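Local structure of ADP-ribosylglycohydrolase (Thermus thermophilus, 2YZV) at residues L4-R7 with Q8-L12; P76-Q79 with M80-L84; A292-R295 with M296-A299. The protein belongs to the ADP-ribosylglycohydrolase family and has an all-helical fold without beta strands that carries bound magnesium ions in this structure. All blocks are in the same frame, centred on the assembly; numbering follows the deposited sequence.

Contact 1. Residues L4-R7 with Q8-L12; sequences LKER and QDRRL
The charged pair here is Glu6 and Arg10, one helical turn apart. Glu6 OE2 makes a salt bridge to Arg10 NE at 3.1 Å, the carboxylate and guanidinium planes standing 73° apart, so this is a single-oxygen approach and not a flat two-pronged pairing. It depends on a bend in the glutamate (chi2 -81°), which turns the carboxylate along the helix, while the arginine runs straight from CG to NE. A water donates to Glu6 OE1 at 2.8 Å and weakly accepts from the same Arg10 NE. Arg10 NH1 is held elsewhere, by the carbonyls of Ala265 and Tyr266.

A second arginine folds back onto the backbone. Arg11 bends at chi2 (71°), and its NH1 donates to Arg7 O at 2.9 Å. The oxygen lies close to the guanidinium plane, but the nitrogen sits above the plane of the carbonyl. Arg10 N reaches the same oxygen weakly. The far nitrogen of this guanidinium, Arg11 NH2, forms a salt bridge with Glu142.

All of this decorates the opening turns of helix 4-26, the first helix of the chain. Its backbone bonds are regular: Gln8 N to Leu4 O at 2.8 Å and Asp9 N to Lys5 O at 2.8 Å.

Water also joins main chain to side chain, since another molecule donates to Glu6 O and, at 2.7 Å, to Asp9 OD1. The other carboxylate oxygen, Asp9 OD2, accepts from Gly270 N, which ties this turn to the loop carrying Leu269.

Apolar packing is slight. The Leu4 CD2 methyl lies against the amide of Gln8, with Leu4 CG 3.8 Å from Gln8 CD; the closer approach of CD2 to the amide oxygen is doubtful.

Contact 2. Residues P76-Q79 with M80-L84; sequences PKDQ and MDRYL
Asp78 and Arg82, one turn apart, are joined by a salt bridge. Arg82 NE donates to Asp78 OD1 at 2.7 Å, reaching the oxygen on its syn side but 26° out of the carboxylate plane. Asp78 sets CG opposite its backbone N (chi1 180°), which brings the carboxylate up to the extended Arg82, the two planes standing 74° apart. The same OD1 accepts from Ser68 OG, while OD2 pairs with Arg72 and accepts a hydrogen bond from a water at 2.7 Å. Both oxygens are therefore doubly engaged.

That water also donates to Asp81 OD2 at 2.6 Å, bridging two carboxylates whose OD2 atoms lie 4.7 Å apart. Asp81 OD1 is satisfied by Tyr112 OH, on helix 105-115, which Lys77 NZ also meets.

Across the helix, Gln79 OE1 accepts from a second water at 2.7 Å, and Tyr83 OH donates to it. Gln79 O has its own partner, Tyr83 N at 2.9 Å; the oxygen also rests over one face of the tyrosine ring, toward its rim. Met80 N, Asp81 N and Arg82 N find the carbonyls of Pro76, Lys77 and Asp78 in the regular pattern of helix 76-89, which this stretch begins.

With two arginines and a serine around it, the buried Asp78 is probably kept ionised, and its carboxylate fastens the start of this helix to helix 57-72.

Contact 3. Residues A292-R295 with M296-A299; sequences ALYR and MSMA
Tyr294 O is gripped by three donors of the next residues. The shortest bond comes from Ser297 OG at 2.6 Å, in the carbonyl plane and on a lone pair; Ser297 N, at 3.0 Å, and Met298 N also reach the oxygen, both weakly. The hydroxyl can fold back like this because OG stands between the backbone N and the carbonyl carbon (chi1 75°), the crowded position, from which a helical serine bonds to the carbonyl of the preceding turn. Met298 N is shared: it donates to Arg295 O as well, at 3.2 Å, from well above that carbonyl's plane. Ala299 N adds a weak bond to Arg295 O. Earlier in the run, Met296 N to Ala292 O at 3.1 Å is an ordinary helical bond.

These residues lie at the C-terminal end of the last helix, 283-298, and a Met-aromatic contact packs beside it. Met298 SD lies over one face of the Tyr294 ring, 4.0 Å from its centroid and 24° off the normal, closest to CZ. The methyl CE sits over the same face at 3.9 Å from the centroid, in a CH-pi contact. A bend at the thioether (chi3 -82°) brings CE back across the ring and down to Arg295 CA at 3.5 Å, so sulfur and methyl lie on the ring together.

Elsewhere round its ring, Tyr294 meets the side chains of Arg7, Gln8 and Arg11 on helix 4-26. On another side of the helix, Leu293 packs onto Leu69 and Leu70 of helix 57-72 and onto Leu139 of helix 135-141, and Met296 rests on Ala140 and Tyr141.

How the contacts relate
From the N terminus, contact 1 spans the opening turns of helix 4-26, contact 2 those of helix 76-89, and contact 3 the end of helix 283-298. Each closes only a helical turn or so; they follow in series, and none nests in or crosses another. Contacts 1 and 3 nevertheless touch, bringing the two ends of the chain together: Arg11 NE comes within 3.3 Å of Tyr294 CE1, on the opposite side of the ring from Met298, and Arg7 CB meets Tyr294 OH at 3.4 Å. Contact 2 stands apart, its nearest atoms about 10 Å from contact 3, but both pack against helix 57-72, which links them indirectly.

Contact 1. Residues L4-R7 with Q8-L12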
loop_
_atom_site.group_PDB
_atom_site.type_symbol
_atom_site.label_atom_id
_atom_site.label_comp_id
_atom_site.label_asym_id
_atom_site.label_seq_id
_atom_site.Cartn_x
_atom_site.Cartn_y
_atom_site.Cartn_z
ATOM N N LEU A 4 -2.871 18.280 -16.986
ATOM C CA LEU A 4 -3.743 17.828 -15.908
ATOM C C LEU A 4 -4.044 16.331 -15.963
ATOM O O LEU A 4 -3.950 15.635 -14.951
ATOM C CB LEU A 4 -5.050 18.633 -15.934
ATOM C CG LEU A 4 -6.239 18.175 -15.082
ATOM C CD1 LEU A 4 -7.169 19.352 -14.823
ATOM C CD2 LEU A 4 -6.984 17.053 -15.795
ATOM N N LYS A 5 -4.408 15.837 -17.143
ATOM C CA LYS A 5 -4.733 14.423 -17.305
ATOM C C LYS A 5 -3.582 13.515 -16.876
ATOM O O LYS A 5 -3.782 12.556 -16.128
ATOM C CB LYS A 5 -5.099 14.126 -18.761
ATOM C CG LYS A 5 -5.468 12.673 -19.008
ATOM C CD LYS A 5 -5.739 12.405 -20.478
ATOM C CE LYS A 5 -6.066 10.937 -20.711
ATOM N NZ LYS A 5 -6.290 10.633 -22.153
ATOM N N GLU A 6 -2.382 13.825 -17.358
ATOM C CA GLU A 6 -1.184 13.053 -17.048
ATOM C C GLU A 6 -0.940 13.001 -15.543
ATOM O O GLU A 6 -0.589 11.953 -14.997
ATOM C CB GLU A 6 0.023 13.678 -17.761
ATOM C CG GLU A 6 1.325 12.874 -17.713
ATOM C CD GLU A 6 2.099 13.051 -16.416
ATOM O OE1 GLU A 6 2.105 14.172 -15.867
ATOM O OE2 GLU A 6 2.723 12.072 -15.958
ATOM N N ARG A 7 -1.134 14.134 -14.876
ATOM C CA ARG A 7 -0.934 14.210 -13.436
ATOM C C ARG A 7 -2.013 13.434 -12.686
ATOM O O ARG A 7 -1.717 12.722 -11.723
ATOM C CB ARG A 7 -0.909 15.672 -12.977
ATOM C CG ARG A 7 0.315 16.444 -13.462
ATOM C CD ARG A 7 0.436 17.801 -12.781
ATOM N NE ARG A 7 -0.512 18.786 -13.296
ATOM C CZ ARG A 7 -0.420 19.362 -14.490
ATOM N NH1 ARG A 7 0.582 19.055 -15.305
ATOM N NH2 ARG A 7 -1.327 20.250 -14.871
ATOM N N GLN A 8 -3.260 13.565 -13.127
ATOM C CA GLN A 8 -4.359 12.849 -12.487
ATOM C C GLN A 8 -4.136 11.348 -12.640
ATOM O O GLN A 8 -4.419 10.569 -11.727
ATOM C CB GLN A 8 -5.701 13.216 -13.128
ATOM C CG GLN A 8 -6.126 14.664 -12.967
ATOM C CD GLN A 8 -7.517 14.911 -13.520
ATOM O OE1 GLN A 8 -7.850 14.453 -14.613
ATOM N NE2 GLN A 8 -8.334 15.642 -12.771
ATOM N N ASP A 9 -3.627 10.959 -13.806
ATOM C CA ASP A 9 -3.368 9.561 -14.133
ATOM C C ASP A 9 -2.483 8.876 -13.089
ATOM O O ASP A 9 -2.669 7.693 -12.785
ATOM C CB ASP A 9 -2.706 9.476 -15.514
ATOM C CG ASP A 9 -2.669 8.063 -16.066
ATOM O OD1 ASP A 9 -1.645 7.691 -16.673
ATOM O OD2 ASP A 9 -3.669 7.328 -15.913
ATOM N N ARG A 10 -1.526 9.618 -12.539
ATOM C CA ARG A 10 -0.630 9.052 -11.536
ATOM C C ARG A 10 -1.338 8.797 -10.208
ATOM O O ARG A 10 -1.107 7.771 -9.559
ATOM C CB ARG A 10 0.564 9.979 -11.295
ATOM C CG ARG A 10 1.519 10.114 -12.470
ATOM C CD ARG A 10 2.685 11.013 -12.089
ATOM N NE ARG A 10 3.640 11.201 -13.179
ATOM C CZ ARG A 10 4.501 10.277 -13.594
ATOM N NH1 ARG A 10 4.537 9.084 -13.012
ATOM N NH2 ARG A 10 5.330 10.546 -14.596
ATOM N N ARG A 11 -2.185 9.732 -9.791
ATOM C CA ARG A 11 -2.904 9.573 -8.533
ATOM C C ARG A 11 -3.925 8.446 -8.651
ATOM O O ARG A 11 -4.066 7.633 -7.740
ATOM C CB ARG A 11 -3.593 10.882 -8.129
ATOM C CG ARG A 11 -2.656 11.927 -7.517
ATOM C CD ARG A 11 -1.719 12.537 -8.551
ATOM N NE ARG A 11 -0.747 13.444 -7.946
ATOM C CZ ARG A 11 0.183 14.101 -8.633
ATOM N NH1 ARG A 11 0.263 13.953 -9.950
ATOM N NH2 ARG A 11 1.039 14.900 -8.009
ATOM N N LEU A 12 -4.635 8.392 -9.774
ATOM C CA LEU A 12 -5.615 7.331 -9.976
ATOM C C LEU A 12 -4.892 5.990 -10.046
ATOM O O LEU A 12 -5.378 4.982 -9.534
ATOM C CB LEU A 12 -6.397 7.564 -11.276
ATOM C CG LEU A 12 -7.492 8.638 -11.285
ATOM C CD1 LEU A 12 -8.751 8.083 -10.658
ATOM C CD2 LEU A 12 -7.022 9.890 -10.555
HETATM O O HOH W 1 4.085 14.467 -13.935
HETATM O O HOH W 2 0.266 9.399 -15.955
#

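Contact 2. Residues P76-Q79 with M80-L84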
loop_
_atom_site.group_PDB
_atom_site.type_symbol
_atom_site.label_atom_id
_atom_site.label_comp_id
_atom_site.label_asym_id
_atom_site.label_seq_id
_atom_site.Cartn_x
_atom_site.Cartn_y
_atom_site.Cartn_z
ATOM N N PRO A 76 -6.783 10.785 13.097
ATOM C CA PRO A 76 -6.597 9.385 13.496
ATOM C C PRO A 76 -7.764 8.806 14.291
ATOM O O PRO A 76 -8.092 7.629 14.154
ATOM C CB PRO A 76 -5.304 9.428 14.308
ATOM C CG PRO A 76 -4.528 10.501 13.610
ATOM C CD PRO A 76 -5.589 11.580 13.430
ATOM N N LYS A 77 -8.386 9.625 15.131
ATOM C CA LYS A 77 -9.516 9.147 15.911
ATOM C C LYS A 77 -10.630 8.699 14.962
ATOM O O LYS A 77 -11.199 7.625 15.132
ATOM C CB LYS A 77 -10.032 10.245 16.846
ATOM C CG LYS A 77 -11.246 9.832 17.651
ATOM C CD LYS A 77 -11.698 10.941 18.591
ATOM C CE LYS A 77 -12.929 10.514 19.376
ATOM N NZ LYS A 77 -12.688 9.237 20.107
ATOM N N ASP A 78 -10.923 9.521 13.955
ATOM C CA ASP A 78 -11.963 9.188 12.987
ATOM C C ASP A 78 -11.548 7.987 12.143
ATOM O O ASP A 78 -12.380 7.165 11.765
ATOM C CB ASP A 78 -12.255 10.385 12.081
ATOM C CG ASP A 78 -13.334 10.086 11.054
ATOM O OD1 ASP A 78 -12.990 9.831 9.881
ATOM O OD2 ASP A 78 -14.526 10.091 11.423
ATOM N N GLN A 79 -10.257 7.886 11.849
ATOM C CA GLN A 79 -9.767 6.758 11.070
ATOM C C GLN A 79 -10.100 5.470 11.808
ATOM O O GLN A 79 -10.636 4.526 11.224
ATOM C CB GLN A 79 -8.254 6.864 10.877
ATOM C CG GLN A 79 -7.843 7.934 9.886
ATOM C CD GLN A 79 -6.370 8.272 9.974
ATOM O OE1 GLN A 79 -5.552 7.445 10.387
ATOM N NE2 GLN A 79 -6.018 9.489 9.574
ATOM N N MET A 80 -9.797 5.447 13.102
ATOM C CA MET A 80 -10.051 4.278 13.929
ATOM C C MET A 80 -11.538 4.013 14.133
ATOM O O MET A 80 -11.948 2.858 14.225
ATOM C CB MET A 80 -9.330 4.425 15.273
ATOM C CG MET A 80 -7.810 4.320 15.156
ATOM S SD MET A 80 -7.245 2.668 14.649
ATOM C CE MET A 80 -7.050 1.884 16.268
ATOM N N ASP A 81 -12.350 5.066 14.204
ATOM C CA ASP A 81 -13.787 4.869 14.360
ATOM C C ASP A 81 -14.267 4.084 13.141
ATOM O O ASP A 81 -15.080 3.166 13.256
ATOM C CB ASP A 81 -14.541 6.204 14.421
ATOM C CG ASP A 81 -14.315 6.952 15.721
ATOM O OD1 ASP A 81 -14.187 6.295 16.775
ATOM O OD2 ASP A 81 -14.284 8.201 15.691
ATOM N N ARG A 82 -13.746 4.445 11.973
ATOM C CA ARG A 82 -14.128 3.775 10.738
ATOM C C ARG A 82 -13.588 2.348 10.655
ATOM O O ARG A 82 -14.319 1.439 10.266
ATOM C CB ARG A 82 -13.658 4.586 9.529
ATOM C CG ARG A 82 -14.316 5.955 9.413
ATOM C CD ARG A 82 -13.742 6.730 8.237
ATOM N NE ARG A 82 -14.216 8.110 8.189
ATOM C CZ ARG A 82 -15.441 8.475 7.823
ATOM N NH1 ARG A 82 -16.334 7.563 7.463
ATOM N NH2 ARG A 82 -15.773 9.757 7.822
ATOM N N TYR A 83 -12.320 2.142 11.012
ATOM C CA TYR A 83 -11.754 0.796 10.966
ATOM C C TYR A 83 -12.537 -0.116 11.901
ATOM O O TYR A 83 -12.855 -1.254 11.556
ATOM C CB TYR A 83 -10.284 0.769 11.405
ATOM C CG TYR A 83 -9.308 1.558 10.560
ATOM C CD1 TYR A 83 -9.495 1.721 9.187
ATOM C CD2 TYR A 83 -8.165 2.111 11.137
ATOM C CE1 TYR A 83 -8.566 2.419 8.413
ATOM C CE2 TYR A 83 -7.233 2.802 10.375
ATOM C CZ TYR A 83 -7.436 2.956 9.017
ATOM O OH TYR A 83 -6.506 3.645 8.272
ATOM N N LEU A 84 -12.831 0.392 13.095
ATOM C CA LEU A 84 -13.566 -0.367 14.100
ATOM C C LEU A 84 -14.962 -0.721 13.606
ATOM O O LEU A 84 -15.431 -1.844 13.786
ATOM C CB LEU A 84 -13.665 0.441 15.398
ATOM C CG LEU A 84 -14.398 -0.211 16.574
ATOM C CD1 LEU A 84 -13.691 -1.494 16.977
ATOM C CD2 LEU A 84 -14.449 0.761 17.745
HETATM O O HOH W 3 -14.947 10.186 14.089
HETATM O O HOH W 4 -4.629 4.974 9.980
#

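Contact 3. Residues A292-R295 with M296-A299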
loop_
_atom_site.group_PDB
_atom_site.type_symbol
_atom_site.label_atom_id
_atom_site.label_comp_id
_atom_site.label_asym_id
_atom_site.label_seq_id
_atom_site.Cartn_x
_atom_site.Cartn_y
_atom_site.Cartn_z
ATOM N N ALA A 292 -10.869 13.004 -5.824
ATOM C CA ALA A 292 -11.247 13.900 -4.733
ATOM C C ALA A 292 -10.037 14.186 -3.844
ATOM O O ALA A 292 -9.791 15.330 -3.452
ATOM C CB ALA A 292 -12.372 13.281 -3.912
ATOM N N LEU A 293 -9.275 13.143 -3.532
ATOM C CA LEU A 293 -8.092 13.301 -2.697
ATOM C C LEU A 293 -7.045 14.170 -3.387
ATOM O O LEU A 293 -6.405 15.007 -2.748
ATOM C CB LEU A 293 -7.502 11.926 -2.359
ATOM C CG LEU A 293 -8.358 11.034 -1.453
ATOM C CD1 LEU A 293 -7.854 9.598 -1.525
ATOM C CD2 LEU A 293 -8.325 11.550 -0.021
ATOM N N TYR A 294 -6.874 13.979 -4.691
ATOM C CA TYR A 294 -5.903 14.762 -5.442
ATOM C C TYR A 294 -6.291 16.241 -5.459
ATOM O O TYR A 294 -5.446 17.114 -5.263
ATOM C CB TYR A 294 -5.784 14.221 -6.870
ATOM C CG TYR A 294 -4.827 14.990 -7.752
ATOM C CD1 TYR A 294 -3.578 15.398 -7.278
ATOM C CD2 TYR A 294 -5.168 15.306 -9.066
ATOM C CE1 TYR A 294 -2.694 16.108 -8.091
ATOM C CE2 TYR A 294 -4.290 16.010 -9.890
ATOM C CZ TYR A 294 -3.058 16.409 -9.395
ATOM O OH TYR A 294 -2.195 17.116 -10.204
ATOM N N ARG A 295 -7.571 16.520 -5.679
ATOM C CA ARG A 295 -8.046 17.902 -5.707
ATOM C C ARG A 295 -7.810 18.537 -4.341
ATOM O O ARG A 295 -7.563 19.738 -4.233
ATOM C CB ARG A 295 -9.539 17.943 -6.044
ATOM C CG ARG A 295 -9.899 17.206 -7.327
ATOM C CD ARG A 295 -11.408 17.104 -7.510
ATOM N NE ARG A 295 -11.993 18.341 -8.021
ATOM C CZ ARG A 295 -11.818 18.790 -9.260
ATOM N NH1 ARG A 295 -11.077 18.103 -10.119
ATOM N NH2 ARG A 295 -12.386 19.927 -9.644
ATOM N N MET A 296 -7.887 17.714 -3.303
ATOM C CA MET A 296 -7.682 18.166 -1.935
ATOM C C MET A 296 -6.233 18.608 -1.723
ATOM O O MET A 296 -5.964 19.537 -0.960
ATOM C CB MET A 296 -8.033 17.031 -0.968
ATOM C CG MET A 296 -8.028 17.413 0.500
ATOM S SD MET A 296 -8.542 16.029 1.546
ATOM C CE MET A 296 -7.672 16.404 3.072
ATOM N N SER A 297 -5.306 17.949 -2.411
ATOM C CA SER A 297 -3.887 18.270 -2.285
ATOM C C SER A 297 -3.526 19.566 -2.998
ATOM O O SER A 297 -2.499 20.176 -2.703
ATOM C CB SER A 297 -3.027 17.139 -2.859
ATOM O OG SER A 297 -3.054 17.139 -4.279
ATOM N N MET A 298 -4.368 19.978 -3.939
ATOM C CA MET A 298 -4.118 21.194 -4.703
ATOM C C MET A 298 -4.759 22.419 -4.064
ATOM O O MET A 298 -4.440 23.553 -4.421
ATOM C CB MET A 298 -4.634 21.024 -6.134
ATOM C CG MET A 298 -4.035 19.829 -6.865
ATOM S SD MET A 298 -4.538 19.713 -8.595
ATOM C CE MET A 298 -6.140 18.931 -8.438
ATOM N N ALA A 299 -5.660 22.185 -3.116
ATOM C CA ALA A 299 -6.348 23.270 -2.427
ATOM C C ALA A 299 -5.631 23.640 -1.131
ATOM O O ALA A 299 -4.404 23.586 -1.057
ATOM C CB ALA A 299 -7.789 22.866 -2.134
#